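Local coordinates for extracellular solute-binding protein family 1 (Alicyclobacillus acidocaldarius subsp. acidocaldarius, PDB 4OVJ), which probably captures a solute outside the cell membrane and delivers it to an ABC-type importer, as extracellular solute-binding proteins of family 1 do, at residues A[47-52]-A[312-316]; A[83-89]-A[295-301]; A[157-163]-A[279-284]; A[203-207]-A[409-414]. All coordinates share one frame; numbering follows the deposited sequence.

Interaction 1. Residues A[47-52]-A[312-316]; sequences AFEKAY and LFVNF
Phe48 and Phe316 mark the closest approach of two helical backbones, their CA atoms 7.1 Å apart. The axes of segments 47-51 and 312-316 come no closer than 11.0 Å, with N-to-C directions at 124°, a spacing that lets whole aromatic rings stand between them. Phe48 fills much of that gap. Because its CG points opposite the backbone N (chi1 177°), the ring reaches the other helix, where CD1 of Phe313 comes over the middle of one face, 3.6 Å from Phe48 CG. This is a T-shaped pair, Phe313 giving the edge, with planes at 79°. Phe48 offers its own edge to the face of Phe316, Phe48 CD1 lying 3.5 Å from Phe316 CG. Leu312 works mainly through one methyl: CD2 sits over the centre of the Tyr52 ring, 3.3 Å from its centroid in a CH-pi contact, and also meets the Phe48 edge, 3.4 Å from CE1. Small side chains suit the flank, where Ala51 CB packs 4.0 Å from Phe316 CE1. Cutting Phe48 back to an alanine would probably leave the edge of Phe313 and the face of Phe316 without their aromatic mate and open a gap. Phe48 also touches Ile55 and Ile57 of strand 55-61, so this aromatic cluster joins helices 35-51 and 307-319 above a sheet, the layered alpha/beta build of a solute-binding-protein lobe.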
# COMPACT_ATOMS: atom_id res chain seq x y z
N ALA A 47 -8.13 22.99 -11.11
CA ALA A 47 -6.95 23.75 -10.72
C ALA A 47 -5.92 23.78 -11.85
O ALA A 47 -5.32 24.84 -12.13
CB ALA A 47 -6.35 23.17 -9.44
N PHE A 48 -5.74 22.66 -12.52
CA PHE A 48 -4.81 22.60 -13.64
C PHE A 48 -5.21 23.55 -14.77
O PHE A 48 -4.37 24.27 -15.32
CB PHE A 48 -4.71 21.20 -14.22
CG PHE A 48 -3.82 21.13 -15.42
CD1 PHE A 48 -2.45 21.13 -15.27
CD2 PHE A 48 -4.35 21.15 -16.70
CE1 PHE A 48 -1.62 21.08 -16.36
CE2 PHE A 48 -3.52 21.12 -17.80
CZ PHE A 48 -2.15 21.08 -17.64
N GLU A 49 -6.49 23.50 -15.16
CA GLU A 49 -6.97 24.32 -16.27
C GLU A 49 -6.82 25.83 -15.99
O GLU A 49 -6.63 26.61 -16.91
CB GLU A 49 -8.41 23.93 -16.65
CG GLU A 49 -8.49 22.56 -17.34
CD GLU A 49 -9.86 22.27 -17.97
OE1 GLU A 49 -10.88 22.34 -17.25
OE2 GLU A 49 -9.90 21.97 -19.20
N LYS A 50 -6.91 26.21 -14.72
CA LYS A 50 -6.64 27.60 -14.32
C LYS A 50 -5.15 27.92 -14.41
O LYS A 50 -4.76 29.00 -14.86
CB LYS A 50 -7.14 27.84 -12.90
CG LYS A 50 -6.75 29.19 -12.34
CD LYS A 50 -7.47 29.48 -11.03
CE LYS A 50 -7.12 30.85 -10.48
NZ LYS A 50 -7.97 31.21 -9.32
N ALA A 51 -4.31 26.98 -13.97
CA ALA A 51 -2.86 27.20 -13.93
C ALA A 51 -2.20 27.18 -15.31
O ALA A 51 -1.21 27.88 -15.55
CB ALA A 51 -2.20 26.17 -13.05
N TYR A 52 -2.76 26.36 -16.20
CA TYR A 52 -2.25 26.17 -17.55
C TYR A 52 -3.36 26.40 -18.55
O TYR A 52 -3.90 25.45 -19.11
CB TYR A 52 -1.68 24.76 -17.67
CG TYR A 52 -0.45 24.60 -16.83
CD1 TYR A 52 0.79 24.99 -17.30
CD2 TYR A 52 -0.54 24.12 -15.52
CE1 TYR A 52 1.93 24.87 -16.52
CE2 TYR A 52 0.59 23.99 -14.73
CZ TYR A 52 1.82 24.37 -15.24
OH TYR A 52 2.95 24.25 -14.48
N LEU A 312 3.56 17.77 -18.63
CA LEU A 312 3.25 18.91 -17.78
C LEU A 312 2.02 18.64 -16.90
O LEU A 312 2.00 18.98 -15.71
CB LEU A 312 3.06 20.14 -18.66
CG LEU A 312 2.92 21.50 -17.99
CD1 LEU A 312 3.08 22.60 -19.03
CD2 LEU A 312 1.56 21.54 -17.32
N PHE A 313 1.01 17.98 -17.46
CA PHE A 313 -0.19 17.62 -16.71
C PHE A 313 0.12 16.58 -15.62
O PHE A 313 -0.27 16.74 -14.47
CB PHE A 313 -1.28 17.11 -17.65
CG PHE A 313 -2.54 16.73 -16.95
CD1 PHE A 313 -3.30 17.68 -16.26
CD2 PHE A 313 -2.99 15.43 -16.98
CE1 PHE A 313 -4.47 17.31 -15.62
CE2 PHE A 313 -4.16 15.06 -16.34
CZ PHE A 313 -4.91 16.00 -15.67
N VAL A 314 0.84 15.53 -15.99
CA VAL A 314 1.22 14.52 -15.01
C VAL A 314 2.08 15.14 -13.91
O VAL A 314 1.88 14.86 -12.72
CB VAL A 314 1.92 13.32 -15.70
CG1 VAL A 314 2.55 12.39 -14.68
CG2 VAL A 314 0.89 12.56 -16.53
N ASN A 315 3.01 16.00 -14.28
CA ASN A 315 3.84 16.65 -13.30
C ASN A 315 3.05 17.50 -12.32
O ASN A 315 3.37 17.52 -11.13
CB ASN A 315 4.89 17.53 -13.96
CG ASN A 315 5.89 18.05 -12.96
OD1 ASN A 315 6.61 17.27 -12.32
ND2 ASN A 315 5.90 19.36 -12.76
N PHE A 316 2.03 18.19 -12.84
CA PHE A 316 1.12 18.98 -12.02
C PHE A 316 0.39 18.10 -11.00
O PHE A 316 0.36 18.41 -9.80
CB PHE A 316 0.10 19.71 -12.91
CG PHE A 316 -0.88 20.56 -12.14
CD1 PHE A 316 -0.57 21.88 -11.84
CD2 PHE A 316 -2.11 20.05 -11.75
CE1 PHE A 316 -1.47 22.67 -11.16
CE2 PHE A 316 -3.02 20.84 -11.05
CZ PHE A 316 -2.69 22.15 -10.76

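Interaction 2. Residues A[83-89]-A[295-301]; sequences DIMQMDY and SQFWSIY
Ile84 to Met87 and Phe297 to Ile300 pair as antiparallel strands in the buried core of a mixed sheet, strand 84-87 running parallel to strand 25-31 on its other side. Met85 with Ser299 and Met87 with Phe297 are hydrogen-bonded pairs, Met85 N to Ser299 O being nearly straight at 174° and 2.8 Å. Tyr301 N adds a bond to Asp83 O (2.9 Å). On one face lie Ile84, Gln86, Trp298 and Ile300; the apolar Ile84, Trp298 and Ile300 take the packing of helix 307-319. The opposite face carries the selenomethionines Met85 and Met87 with Phe297 and Ser299; Ser299 OG, which bonds Tyr130 O, comes 3.5 Å from Met87 CB. Gln86, with CG opposite its backbone N (chi1 -162°) and an extended chain, brings its amide to that of Gln296, planes 40° apart, yet the two do not bond. Arg331 gathers both, donating NH2 to Gln86 OE1 and NE to Gln296 OE1, while one water accepts from both NE2 atoms. Glutamine fits here because each amide serves an acceptor and a donor role at once. The strand order, 55-61, 25-31, 84-87, then 293-300, antiparallel to its neighbours, and 128-144, is that of a type II periplasmic-binding-protein lobe.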
# COMPACT_ATOMS: atom_id res chain seq x y z
N ASP A 83 -5.01 10.48 -23.84
CA ASP A 83 -3.62 10.93 -23.71
C ASP A 83 -3.00 10.60 -22.36
O ASP A 83 -1.83 10.24 -22.30
CB ASP A 83 -3.51 12.43 -23.93
CG ASP A 83 -3.94 12.84 -25.31
OD1 ASP A 83 -3.29 12.41 -26.30
OD2 ASP A 83 -4.96 13.55 -25.42
N ILE A 84 -3.77 10.77 -21.30
CA ILE A 84 -3.34 10.40 -19.96
C ILE A 84 -4.30 9.34 -19.42
O ILE A 84 -5.52 9.47 -19.55
CB ILE A 84 -3.31 11.60 -19.00
CG1 ILE A 84 -2.34 12.67 -19.51
CG2 ILE A 84 -2.91 11.15 -17.60
CD1 ILE A 84 -3.01 13.74 -20.36
N MSE A 85 -3.73 8.29 -18.84
CA MSE A 85 -4.48 7.13 -18.38
C MSE A 85 -4.09 6.86 -16.97
O MSE A 85 -2.91 6.68 -16.66
CB MSE A 85 -4.11 5.89 -19.19
CG MSE A 85 -4.89 5.78 -20.50
SE MSE A 85 -4.17 4.29 -21.59
CE MSE A 85 -2.77 5.35 -22.47
N GLN A 86 -5.07 6.80 -16.08
CA GLN A 86 -4.84 6.23 -14.77
C GLN A 86 -4.62 4.72 -14.98
O GLN A 86 -5.32 4.09 -15.78
CB GLN A 86 -6.00 6.53 -13.83
CG GLN A 86 -5.70 6.37 -12.36
CD GLN A 86 -6.85 6.91 -11.55
OE1 GLN A 86 -6.97 8.11 -11.32
NE2 GLN A 86 -7.73 6.04 -11.17
N MSE A 87 -3.61 4.17 -14.33
CA MSE A 87 -3.17 2.80 -14.57
C MSE A 87 -3.02 2.10 -13.24
O MSE A 87 -2.79 2.74 -12.21
CB MSE A 87 -1.87 2.87 -15.36
CG MSE A 87 -1.23 1.54 -15.74
SE MSE A 87 -2.39 0.41 -16.85
CE MSE A 87 -3.15 1.68 -18.15
N ASP A 88 -3.18 0.79 -13.28
CA ASP A 88 -3.05 -0.04 -12.10
C ASP A 88 -1.88 -1.02 -12.24
O ASP A 88 -1.54 -1.47 -13.34
CB ASP A 88 -4.32 -0.84 -11.84
CG ASP A 88 -4.29 -1.55 -10.48
OD1 ASP A 88 -4.44 -0.86 -9.44
OD2 ASP A 88 -4.10 -2.79 -10.45
N TYR A 89 -1.28 -1.35 -11.11
CA TYR A 89 -0.16 -2.29 -11.05
C TYR A 89 -0.46 -3.62 -11.74
O TYR A 89 0.43 -4.21 -12.38
CB TYR A 89 0.26 -2.52 -9.59
CG TYR A 89 1.62 -3.13 -9.39
CD1 TYR A 89 2.74 -2.66 -10.07
CD2 TYR A 89 1.80 -4.18 -8.50
CE1 TYR A 89 4.00 -3.22 -9.88
CE2 TYR A 89 3.04 -4.75 -8.29
CZ TYR A 89 4.14 -4.27 -8.99
OH TYR A 89 5.37 -4.85 -8.78
N SER A 295 -0.68 3.10 -4.98
CA SER A 295 -2.12 2.95 -5.05
C SER A 295 -2.57 2.77 -6.50
O SER A 295 -3.42 1.94 -6.81
CB SER A 295 -2.80 4.18 -4.46
OG SER A 295 -2.36 4.36 -3.13
N GLN A 296 -2.00 3.60 -7.35
CA GLN A 296 -2.33 3.68 -8.77
C GLN A 296 -1.18 4.41 -9.42
O GLN A 296 -0.25 4.82 -8.74
CB GLN A 296 -3.62 4.47 -9.05
CG GLN A 296 -4.70 4.49 -8.00
CD GLN A 296 -5.79 5.47 -8.33
OE1 GLN A 296 -5.53 6.55 -8.90
NE2 GLN A 296 -7.01 5.12 -7.98
N PHE A 297 -1.25 4.57 -10.73
CA PHE A 297 -0.22 5.23 -11.51
C PHE A 297 -0.84 6.22 -12.49
O PHE A 297 -1.96 6.01 -12.95
CB PHE A 297 0.56 4.24 -12.38
CG PHE A 297 1.32 3.21 -11.63
CD1 PHE A 297 0.67 2.09 -11.12
CD2 PHE A 297 2.70 3.31 -11.47
CE1 PHE A 297 1.37 1.13 -10.41
CE2 PHE A 297 3.40 2.34 -10.78
CZ PHE A 297 2.73 1.26 -10.23
N TRP A 298 -0.08 7.25 -12.84
CA TRP A 298 -0.35 8.06 -14.02
C TRP A 298 0.51 7.53 -15.16
O TRP A 298 1.72 7.39 -15.00
CB TRP A 298 -0.02 9.53 -13.81
CG TRP A 298 -0.65 10.19 -12.64
CD1 TRP A 298 0.00 10.89 -11.68
CD2 TRP A 298 -2.04 10.23 -12.30
NE1 TRP A 298 -0.88 11.38 -10.76
CE2 TRP A 298 -2.15 10.98 -11.11
CE3 TRP A 298 -3.20 9.70 -12.86
CZ2 TRP A 298 -3.36 11.20 -10.48
CZ3 TRP A 298 -4.41 9.93 -12.24
CH2 TRP A 298 -4.48 10.68 -11.07
N SER A 299 -0.12 7.29 -16.31
CA SER A 299 0.58 6.87 -17.51
C SER A 299 0.13 7.77 -18.68
O SER A 299 -0.93 8.39 -18.64
CB SER A 299 0.25 5.41 -17.83
OG SER A 299 0.79 4.50 -16.86
N ILE A 300 0.96 7.83 -19.70
CA ILE A 300 0.70 8.62 -20.89
C ILE A 300 0.66 7.69 -22.10
O ILE A 300 1.47 6.76 -22.21
CB ILE A 300 1.76 9.72 -21.08
CG1 ILE A 300 1.73 10.68 -19.90
CG2 ILE A 300 1.55 10.50 -22.38
CD1 ILE A 300 2.86 11.69 -19.87
N TYR A 301 -0.27 7.95 -23.02
CA TYR A 301 -0.38 7.18 -24.25
C TYR A 301 0.88 7.31 -25.08
O TYR A 301 1.35 8.42 -25.34
CB TYR A 301 -1.57 7.69 -25.05
CG TYR A 301 -1.92 6.94 -26.31
CD1 TYR A 301 -1.76 5.57 -26.41
CD2 TYR A 301 -2.49 7.62 -27.39
CE1 TYR A 301 -2.11 4.89 -27.57
CE2 TYR A 301 -2.86 6.95 -28.54
CZ TYR A 301 -2.68 5.59 -28.63
OH TYR A 301 -3.05 4.94 -29.79
O HOH W 1 -9.42 6.46 -8.39
O HOH W 2 -1.88 0.17 -8.74

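Interaction 3. Residues A[157-163]-A[279-284]; sequences RVSWQQW and LPPTQP
Arg157 stretches along the extended run Leu279 to Thr282 and hydrogen-bonds Pro280 O through NE, at 2.7 Å and in the plane of the guanidinium group; NH2 adds a weak bond to the same oxygen. Its chain is extended from CG to NE, chi1 -156° sending it across the loop. Thr282 CG2 covers one face of the guanidinium, 3.4 Å from Arg157 CZ, and Leu279 CD1 lies over the opposite face. The two backbones are stitched by Thr282 N to Val158 O (2.8 Å) and by Trp160 N to Thr282 O (2.9 Å). Ser159, the N-cap of helix 160-174, turns OG between its backbone N and carbonyl carbon (chi1 69°), where it accepts from Gln162 N; Gln162 OE1 accepts from Ser159 N, at 2.9 Å, completing a capping box. Pro281 suits this extended chain, having no N-H to satisfy and a compact ring that fits the corner formed by two indoles. Its CB lies over the face of Trp160, 3.7 Å from CE3, while its CG lies over the face of Trp163, 3.8 Å from CD1. Arg157 NH2 also forms a salt bridge with Glu288, Trp160 NE1 donates to Gln194 and Trp163 NE1 to Glu179. The start of helix 160-174 and the loop after strand 275-278 thus lie together between helix 185-194, helix 350-365 and strand 128-144.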
# COMPACT_ATOMS: atom_id res chain seq x y z
N ARG A 157 12.23 1.88 15.84
CA ARG A 157 12.09 0.62 15.15
C ARG A 157 12.86 -0.45 15.92
O ARG A 157 14.00 -0.22 16.35
CB ARG A 157 12.59 0.71 13.73
CG ARG A 157 11.97 -0.34 12.84
CD ARG A 157 12.51 -0.28 11.43
NE ARG A 157 11.71 -1.13 10.56
CZ ARG A 157 12.03 -1.43 9.31
NH1 ARG A 157 13.12 -0.92 8.76
NH2 ARG A 157 11.23 -2.23 8.61
N VAL A 158 12.25 -1.63 16.06
CA VAL A 158 12.87 -2.70 16.82
C VAL A 158 12.82 -4.01 16.04
O VAL A 158 12.13 -4.10 15.04
CB VAL A 158 12.18 -2.90 18.19
CG1 VAL A 158 12.42 -1.71 19.10
CG2 VAL A 158 10.70 -3.15 18.01
N SER A 159 13.56 -5.00 16.52
CA SER A 159 13.50 -6.34 15.95
C SER A 159 12.24 -7.06 16.43
O SER A 159 11.63 -6.67 17.43
CB SER A 159 14.70 -7.16 16.37
OG SER A 159 14.61 -7.43 17.75
N TRP A 160 11.88 -8.13 15.74
CA TRP A 160 10.73 -8.94 16.17
C TRP A 160 10.88 -9.44 17.61
O TRP A 160 9.93 -9.41 18.39
CB TRP A 160 10.54 -10.14 15.23
CG TRP A 160 10.00 -9.82 13.88
CD1 TRP A 160 10.63 -9.97 12.70
CD2 TRP A 160 8.68 -9.35 13.57
NE1 TRP A 160 9.82 -9.60 11.67
CE2 TRP A 160 8.61 -9.23 12.18
CE3 TRP A 160 7.56 -9.02 14.34
CZ2 TRP A 160 7.46 -8.79 11.53
CZ3 TRP A 160 6.42 -8.60 13.70
CH2 TRP A 160 6.37 -8.49 12.30
N GLN A 161 12.07 -9.91 17.98
CA GLN A 161 12.28 -10.40 19.35
C GLN A 161 12.25 -9.27 20.37
O GLN A 161 11.69 -9.42 21.46
CB GLN A 161 13.56 -11.22 19.44
CG GLN A 161 13.44 -12.59 18.76
CD GLN A 161 12.51 -13.52 19.52
OE1 GLN A 161 12.57 -13.59 20.74
NE2 GLN A 161 11.60 -14.20 18.80
N GLN A 162 12.81 -8.11 20.03
CA GLN A 162 12.70 -6.96 20.91
C GLN A 162 11.24 -6.53 21.08
O GLN A 162 10.81 -6.20 22.18
CB GLN A 162 13.53 -5.80 20.39
CG GLN A 162 15.04 -6.03 20.46
CD GLN A 162 15.86 -5.01 19.66
OE1 GLN A 162 15.35 -4.33 18.76
NE2 GLN A 162 17.14 -4.93 19.97
N TRP A 163 10.50 -6.54 19.99
CA TRP A 163 9.10 -6.22 20.00
C TRP A 163 8.29 -7.18 20.89
O TRP A 163 7.48 -6.74 21.69
CB TRP A 163 8.57 -6.22 18.56
CG TRP A 163 7.16 -5.78 18.41
CD1 TRP A 163 6.15 -6.48 17.83
CD2 TRP A 163 6.59 -4.53 18.82
NE1 TRP A 163 4.99 -5.75 17.84
CE2 TRP A 163 5.23 -4.54 18.44
CE3 TRP A 163 7.10 -3.39 19.46
CZ2 TRP A 163 4.38 -3.47 18.68
CZ3 TRP A 163 6.24 -2.32 19.69
CH2 TRP A 163 4.90 -2.38 19.32
N LEU A 279 7.70 2.23 12.38
CA LEU A 279 7.93 1.28 11.29
C LEU A 279 7.84 -0.14 11.85
O LEU A 279 8.16 -0.38 13.02
CB LEU A 279 9.30 1.50 10.65
CG LEU A 279 9.47 2.85 9.95
CD1 LEU A 279 10.90 2.99 9.47
CD2 LEU A 279 8.48 3.01 8.80
N PRO A 280 7.41 -1.10 11.03
CA PRO A 280 7.25 -2.46 11.53
C PRO A 280 8.57 -3.14 11.88
O PRO A 280 9.64 -2.72 11.41
CB PRO A 280 6.50 -3.19 10.42
CG PRO A 280 6.42 -2.27 9.27
CD PRO A 280 7.02 -0.95 9.62
N PRO A 281 8.52 -4.16 12.74
CA PRO A 281 9.76 -4.71 13.26
C PRO A 281 10.63 -5.38 12.23
O PRO A 281 10.15 -5.81 11.18
CB PRO A 281 9.29 -5.74 14.29
CG PRO A 281 7.96 -5.28 14.70
CD PRO A 281 7.35 -4.72 13.45
N THR A 282 11.92 -5.44 12.54
CA THR A 282 12.92 -5.97 11.65
C THR A 282 13.35 -7.38 12.03
O THR A 282 13.14 -7.84 13.16
CB THR A 282 14.16 -5.06 11.65
OG1 THR A 282 14.70 -4.97 12.97
CG2 THR A 282 13.80 -3.68 11.16
N GLN A 283 13.97 -8.06 11.07
CA GLN A 283 14.56 -9.38 11.29
C GLN A 283 16.08 -9.28 11.29
O GLN A 283 16.67 -9.05 10.25
CB GLN A 283 14.13 -10.34 10.19
CG GLN A 283 14.77 -11.71 10.28
CD GLN A 283 14.49 -12.39 11.60
OE1 GLN A 283 13.33 -12.58 11.97
NE2 GLN A 283 15.54 -12.73 12.32
N PRO A 284 16.72 -9.50 12.44
CA PRO A 284 18.17 -9.53 12.46
C PRO A 284 18.73 -10.62 11.55
O PRO A 284 18.21 -11.74 11.52
CB PRO A 284 18.49 -9.78 13.94
CG PRO A 284 17.31 -9.20 14.66
CD PRO A 284 16.14 -9.54 13.79
O HOH W 3 9.43 -1.76 15.06

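Interaction 4. Residues A[203-207]-A[409-414]; sequences SGTKL and ANDLLQ
Asn410 carries the one flat side-chain group that bonds across this contact, and its amide is used mainly at its edge. With chi1 at -85° the amide swings toward the loop, and OD1 accepts the backbone N-H of Leu207 at 2.9 Å, a bond that is nearly straight (174°) and lies in the carbonyl plane. At the same end, Lys206 CB comes 3.4 Å from Asn410 OD1. The leucine side chain itself leans over to one side of the amide, its CD1 4.0 Å from Asn410 ND2. That nitrogen also donates to a water that in turn donates a hydrogen bond to Leu207 O, so the amide serves both backbone polar groups of a single residue, one directly and one through solvent. Asparagine suits the place because it offers an acceptor and a donor side by side on a short arm. A leucine in its place would probably leave Leu207 N without its acceptor and the bridging water without its donor, letting the chain at 206-207 drift from the helix. Alongside, Leu413 covers the loop backbone: its CB lies 3.5 Å from Thr205 O, while its methyls CD1 and CD2 rest against Lys206 C and Gly204 O. The CB of Ala409, small enough to let Leu207 close in, meets Leu207 CD1 at 3.9 Å. Gly204 takes a positive phi, 71°, as the chain turns, and Asn201 OD1 accepts from Thr205 N and Lys206 N. The last helix of the chain, 398-414, is thereby tied to the loop leading into strand 207-208 by an asparagine side chain that bonds to extended backbone.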
# COMPACT_ATOMS: atom_id res chain seq x y z
N SER A 203 7.27 -15.18 -11.59
CA SER A 203 6.27 -15.49 -12.61
C SER A 203 4.91 -15.89 -12.03
O SER A 203 3.92 -16.02 -12.76
CB SER A 203 6.80 -16.61 -13.51
OG SER A 203 7.46 -17.62 -12.76
N GLY A 204 4.86 -16.09 -10.72
CA GLY A 204 3.65 -16.54 -10.06
C GLY A 204 3.29 -17.98 -10.37
O GLY A 204 2.11 -18.34 -10.30
N THR A 205 4.28 -18.82 -10.69
CA THR A 205 4.04 -20.24 -10.97
C THR A 205 4.15 -21.13 -9.73
O THR A 205 3.71 -22.28 -9.75
CB THR A 205 5.01 -20.80 -12.05
OG1 THR A 205 6.37 -20.68 -11.61
CG2 THR A 205 4.82 -20.05 -13.37
N LYS A 206 4.76 -20.60 -8.67
CA LYS A 206 4.79 -21.30 -7.40
C LYS A 206 5.00 -20.32 -6.26
O LYS A 206 5.29 -19.15 -6.49
CB LYS A 206 5.85 -22.39 -7.37
CG LYS A 206 7.20 -22.03 -7.94
CD LYS A 206 8.20 -23.18 -7.85
CE LYS A 206 7.75 -24.37 -8.68
NZ LYS A 206 8.88 -25.29 -8.98
N LEU A 207 4.84 -20.81 -5.04
CA LEU A 207 5.11 -19.99 -3.87
C LEU A 207 6.59 -19.69 -3.83
O LEU A 207 7.41 -20.49 -4.28
CB LEU A 207 4.67 -20.71 -2.60
CG LEU A 207 3.17 -20.99 -2.49
CD1 LEU A 207 2.89 -21.76 -1.22
CD2 LEU A 207 2.36 -19.71 -2.51
N ALA A 409 -1.85 -24.41 -2.22
CA ALA A 409 -1.55 -23.24 -3.02
C ALA A 409 -0.68 -23.59 -4.23
O ALA A 409 -0.95 -23.14 -5.33
CB ALA A 409 -0.88 -22.17 -2.16
N ASN A 410 0.37 -24.39 -4.02
CA ASN A 410 1.25 -24.79 -5.12
C ASN A 410 0.52 -25.62 -6.17
O ASN A 410 0.79 -25.47 -7.36
CB ASN A 410 2.51 -25.52 -4.62
CG ASN A 410 3.62 -24.57 -4.22
OD1 ASN A 410 3.86 -23.55 -4.88
ND2 ASN A 410 4.33 -24.90 -3.14
N ASP A 411 -0.40 -26.47 -5.73
CA ASP A 411 -1.24 -27.26 -6.65
C ASP A 411 -2.13 -26.36 -7.50
O ASP A 411 -2.28 -26.57 -8.71
CB ASP A 411 -2.12 -28.27 -5.89
CG ASP A 411 -1.35 -29.52 -5.45
OD1 ASP A 411 -0.21 -29.74 -5.93
OD2 ASP A 411 -1.90 -30.30 -4.63
N LEU A 412 -2.72 -25.36 -6.86
CA LEU A 412 -3.55 -24.38 -7.55
C LEU A 412 -2.73 -23.55 -8.55
O LEU A 412 -3.16 -23.32 -9.68
CB LEU A 412 -4.20 -23.46 -6.52
CG LEU A 412 -5.17 -22.39 -7.00
CD1 LEU A 412 -6.27 -23.00 -7.86
CD2 LEU A 412 -5.77 -21.68 -5.80
N LEU A 413 -1.55 -23.09 -8.14
CA LEU A 413 -0.70 -22.33 -9.05
C LEU A 413 -0.22 -23.15 -10.25
O LEU A 413 -0.03 -22.59 -11.33
CB LEU A 413 0.51 -21.77 -8.31
CG LEU A 413 0.18 -20.72 -7.26
CD1 LEU A 413 1.45 -20.42 -6.47
CD2 LEU A 413 -0.38 -19.46 -7.90
N GLN A 414 -0.04 -24.46 -10.07
CA GLN A 414 0.45 -25.35 -11.14
C GLN A 414 -0.68 -25.73 -12.10
O GLN A 414 -0.45 -26.00 -13.29
CB GLN A 414 1.11 -26.60 -10.54
CG GLN A 414 2.16 -27.22 -11.46
CD GLN A 414 2.60 -28.61 -11.02
OE1 GLN A 414 2.60 -28.93 -9.83
NE2 GLN A 414 2.99 -29.43 -11.98
O HOH W 4 3.39 -24.59 -8.11
O HOH W 5 7.00 -23.28 -3.73

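Interactions 1 and 2 share one lobe and touch: Phe313 and Val314 on helix 307-319 pack on Ile84, Trp298 and Ile300 of the paired strands, and their centres are about 16 Å apart. Interaction 3 lies across the chain's centre, its own centre about 43 Å from that of interaction 1 and about 35 Å from that of interaction 2. Interaction 4 is about 30 Å from interaction 3 between centres. In sequence, the segments of 3 fall between those of 2, which in turn fall between those of 1, whereas 4 alternates with all three through the C-terminal helix. The chain therefore leaves the first lobe and returns to it, the two-lobed layout in which such proteins usually hold their solute between lobes.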